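Local coordinates for protein excinuclease ABC, subunit A. (PDB 2VF7) that binds DNA, zinc and adenine nucleotides as an ABC-type UvrA protein, and probably hydrolyses ATP while recognising damaged DNA for excision repair, at residues P92-Q98 against G400-D406. The protein carries 1 engineered substitution. Coordinates in Å, arbitrary orientation, origin at the centre of the assembly. Numbering follows the deposited sequence.
Sequences PPAVALQ and GVVYVLD
Strand 94-96 runs parallel to strand 402-406, axes 4.8 Å apart and crossing at -25°, with Ala94 paired to Val402, Val95 to Tyr403 and Ala96 to Val404. Pro92 sets its ring on Val402 (CG to CG2, 3.6 Å). Pro93, extended, accepts the first hydrogen bond, Val402 N to Pro93 O at 2.9 Å; its ring packs on Pro93 of the second subunit. Ala94 and Ala96 share a face with Val402 and Val404, where helix 49-69, whose first residues belong to the P-loop, packs on Ala94, Ala96 and Val404. Val95 (chi1 t) bonds through both backbone polar atoms, Val95 N to Val402 O at 2.9 Å and Val404 N to Val95 O at 3.0 Å, while its CB lies 4.0 Å from Tyr403 CE2. Leu97 leaves the strand with psi near 0° yet still gives Leu97 N to Val404 O, 3.2 Å; its mt side chain puts CD1 3.8 Å from Tyr403 CD2 and 4.0 Å from Leu405 CD2. Gln98 then approaches Asp406. Within this chain strand 94-96 is outermost in the ABC ATPase nucleotide-binding sheet, beside inner strand 402-406, the probable Walker B strand, ending at Asp406. Backbone bonding amid apolar side chains thus joins segments 302 residues apart, leaving the carboxylate of Asp406 near Ser50 and the bound ADP.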
ATOM      1  N   PRO A  92      16.076  -2.468 -13.932  1.00 54.05           N
ATOM      2  CA  PRO A  92      14.774  -1.776 -14.049  1.00 53.72           C
ATOM      3  C   PRO A  92      13.782  -2.247 -12.961  1.00 53.46           C
ATOM      4  O   PRO A  92      14.127  -3.101 -12.156  1.00 53.44           O
ATOM      5  CB  PRO A  92      14.284  -2.129 -15.471  1.00 53.26           C
ATOM      6  CG  PRO A  92      15.249  -3.134 -16.035  1.00 53.57           C
ATOM      7  CD  PRO A  92      16.272  -3.491 -14.983  1.00 53.95           C
ATOM      8  N   PRO A  93      12.575  -1.646 -12.888  1.00 53.34           N
ATOM      9  CA  PRO A  93      11.579  -2.228 -11.972  1.00 52.83           C
ATOM     10  C   PRO A  93      11.186  -3.652 -12.388  1.00 52.63           C
ATOM     11  O   PRO A  93      11.418  -4.033 -13.533  1.00 51.72           O
ATOM     12  CB  PRO A  93      10.397  -1.262 -12.090  1.00 52.93           C
ATOM     13  CG  PRO A  93      11.023   0.031 -12.562  1.00 52.94           C
ATOM     14  CD  PRO A  93      12.068  -0.424 -13.539  1.00 52.96           C
ATOM     15  N   ALA A  94      10.616  -4.430 -11.461  1.00 52.72           N
ATOM     16  CA  ALA A  94      10.348  -5.843 -11.701  1.00 53.00           C
ATOM     17  C   ALA A  94       8.941  -6.286 -11.308  1.00 53.98           C
ATOM     18  O   ALA A  94       8.411  -5.845 -10.293  1.00 54.55           O
ATOM     19  CB  ALA A  94      11.392  -6.704 -10.984  1.00 52.71           C
ATOM     20  N   VAL A  95       8.375  -7.194 -12.109  1.00 54.57           N
ATOM     21  CA  VAL A  95       7.102  -7.875 -11.840  1.00 54.62           C
ATOM     22  C   VAL A  95       7.344  -9.393 -11.748  1.00 54.85           C
ATOM     23  O   VAL A  95       7.917  -9.971 -12.655  1.00 54.90           O
ATOM     24  CB  VAL A  95       6.070  -7.592 -12.976  1.00 55.07           C
ATOM     25  CG1 VAL A  95       4.697  -8.129 -12.608  1.00 53.76           C
ATOM     26  CG2 VAL A  95       5.990  -6.088 -13.281  1.00 54.02           C
ATOM     27  N   ALA A  96       6.938 -10.030 -10.648  1.00 55.15           N
ATOM     28  CA  ALA A  96       6.965 -11.490 -10.566  1.00 56.01           C
ATOM     29  C   ALA A  96       5.625 -12.044 -11.042  1.00 56.62           C
ATOM     30  O   ALA A  96       4.567 -11.645 -10.535  1.00 56.33           O
ATOM     31  CB  ALA A  96       7.273 -11.975  -9.149  1.00 55.90           C
ATOM     32  N   LEU A  97       5.685 -12.943 -12.027  1.00 57.31           N
ATOM     33  CA  LEU A  97       4.485 -13.629 -12.524  1.00 58.67           C
ATOM     34  C   LEU A  97       4.048 -14.847 -11.692  1.00 60.00           C
ATOM     35  O   LEU A  97       3.088 -15.533 -12.043  1.00 59.61           O
ATOM     36  CB  LEU A  97       4.617 -13.962 -14.015  1.00 58.12           C
ATOM     37  CG  LEU A  97       4.742 -12.690 -14.883  1.00 56.64           C
ATOM     38  CD1 LEU A  97       4.892 -13.043 -16.336  1.00 56.66           C
ATOM     39  CD2 LEU A  97       3.558 -11.727 -14.667  1.00 53.61           C
ATOM     40  N   GLN A  98       4.753 -15.084 -10.578  1.00 62.14           N
ATOM     41  CA  GLN A  98       4.347 -16.050  -9.555  1.00 63.54           C
ATOM     42  C   GLN A  98       4.331 -15.403  -8.187  1.00 64.75           C
ATOM     43  O   GLN A  98       5.129 -14.509  -7.901  1.00 65.49           O
ATOM     44  CB  GLN A  98       5.273 -17.268  -9.548  1.00 64.00           C
ATOM     45  CG  GLN A  98       4.871 -18.360  -8.547  1.00 65.40           C
ATOM     46  CD  GLN A  98       4.834 -19.732  -9.168  1.00 66.97           C
ATOM     47  OE1 GLN A  98       5.712 -20.546  -8.917  1.00 68.29           O
ATOM     48  NE2 GLN A  98       3.820 -19.995 -10.005  1.00 67.25           N
ATOM     49  N   GLY A 400       9.477  -1.546 -20.419  1.00 53.88           N
ATOM     50  CA  GLY A 400      10.660  -1.346 -19.594  1.00 52.59           C
ATOM     51  C   GLY A 400      10.646  -1.935 -18.189  1.00 52.02           C
ATOM     52  O   GLY A 400      11.172  -1.320 -17.281  1.00 52.29           O
ATOM     53  N   VAL A 401      10.035  -3.102 -17.986  1.00 51.48           N
ATOM     54  CA  VAL A 401      10.118  -3.801 -16.688  1.00 50.57           C
ATOM     55  C   VAL A 401      10.856  -5.129 -16.927  1.00 50.66           C
ATOM     56  O   VAL A 401      11.061  -5.506 -18.080  1.00 50.44           O
ATOM     57  CB  VAL A 401       8.704  -4.068 -16.010  1.00 50.32           C
ATOM     58  CG1 VAL A 401       8.026  -2.795 -15.584  1.00 48.57           C
ATOM     59  CG2 VAL A 401       7.782  -4.891 -16.900  1.00 50.45           C
ATOM     60  N   VAL A 402      11.282  -5.790 -15.853  1.00 50.36           N
ATOM     61  CA  VAL A 402      11.724  -7.185 -15.885  1.00 50.78           C
ATOM     62  C   VAL A 402      10.630  -8.125 -15.382  1.00 50.67           C
ATOM     63  O   VAL A 402      10.078  -7.921 -14.300  1.00 49.94           O
ATOM     64  CB  VAL A 402      12.941  -7.463 -14.963  1.00 51.08           C
ATOM     65  CG1 VAL A 402      13.655  -8.765 -15.416  1.00 51.42           C
ATOM     66  CG2 VAL A 402      13.903  -6.306 -14.948  1.00 50.71           C
ATOM     67  N   TYR A 403      10.344  -9.169 -16.158  1.00 51.13           N
ATOM     68  CA  TYR A 403       9.461 -10.252 -15.710  1.00 51.04           C
ATOM     69  C   TYR A 403      10.273 -11.388 -15.124  1.00 50.93           C
ATOM     70  O   TYR A 403      11.219 -11.869 -15.743  1.00 50.52           O
ATOM     71  CB  TYR A 403       8.601 -10.757 -16.863  1.00 51.44           C
ATOM     72  CG  TYR A 403       7.518  -9.769 -17.255  1.00 52.00           C
ATOM     73  CD1 TYR A 403       7.606  -9.023 -18.441  1.00 51.24           C
ATOM     74  CD2 TYR A 403       6.419  -9.573 -16.435  1.00 51.97           C
ATOM     75  CE1 TYR A 403       6.600  -8.116 -18.798  1.00 52.34           C
ATOM     76  CE2 TYR A 403       5.418  -8.662 -16.769  1.00 52.84           C
ATOM     77  CZ  TYR A 403       5.501  -7.947 -17.954  1.00 52.93           C
ATOM     78  OH  TYR A 403       4.478  -7.065 -18.261  1.00 53.05           O
ATOM     79  N   VAL A 404       9.905 -11.797 -13.914  1.00 51.33           N
ATOM     80  CA  VAL A 404      10.583 -12.893 -13.217  1.00 51.47           C
ATOM     81  C   VAL A 404       9.667 -14.137 -13.154  1.00 51.95           C
ATOM     82  O   VAL A 404       8.631 -14.141 -12.492  1.00 50.59           O
ATOM     83  CB  VAL A 404      11.057 -12.460 -11.808  1.00 51.58           C
ATOM     84  CG1 VAL A 404      12.143 -13.389 -11.326  1.00 50.47           C
ATOM     85  CG2 VAL A 404      11.574 -11.025 -11.831  1.00 51.04           C
ATOM     86  N   LEU A 405      10.049 -15.171 -13.896  1.00 53.11           N
ATOM     87  CA  LEU A 405       9.229 -16.371 -14.032  1.00 54.40           C
ATOM     88  C   LEU A 405       9.861 -17.612 -13.365  1.00 54.78           C
ATOM     89  O   LEU A 405      11.088 -17.767 -13.334  1.00 54.37           O
ATOM     90  CB  LEU A 405       8.900 -16.634 -15.511  1.00 54.42           C
ATOM     91  CG  LEU A 405       8.114 -15.606 -16.349  1.00 54.91           C
ATOM     92  CD1 LEU A 405       9.005 -14.906 -17.361  1.00 55.00           C
ATOM     93  CD2 LEU A 405       7.020 -16.303 -17.127  1.00 56.29           C
ATOM     94  N   ASP A 406       9.015 -18.483 -12.828  1.00 55.72           N
ATOM     95  CA  ASP A 406       9.491 -19.713 -12.173  1.00 57.32           C
ATOM     96  C   ASP A 406       8.880 -20.966 -12.794  1.00 57.55           C
ATOM     97  O   ASP A 406       7.793 -21.391 -12.402  1.00 57.44           O
ATOM     98  CB  ASP A 406       9.227 -19.690 -10.668  1.00 57.60           C
ATOM     99  CG  ASP A 406       9.570 -21.019 -10.000  1.00 60.95           C
ATOM    100  OD1 ASP A 406       8.623 -21.748  -9.643  0.80 62.16           O
ATOM    101  OD2 ASP A 406      10.779 -21.352  -9.863  0.80 64.23           O
TER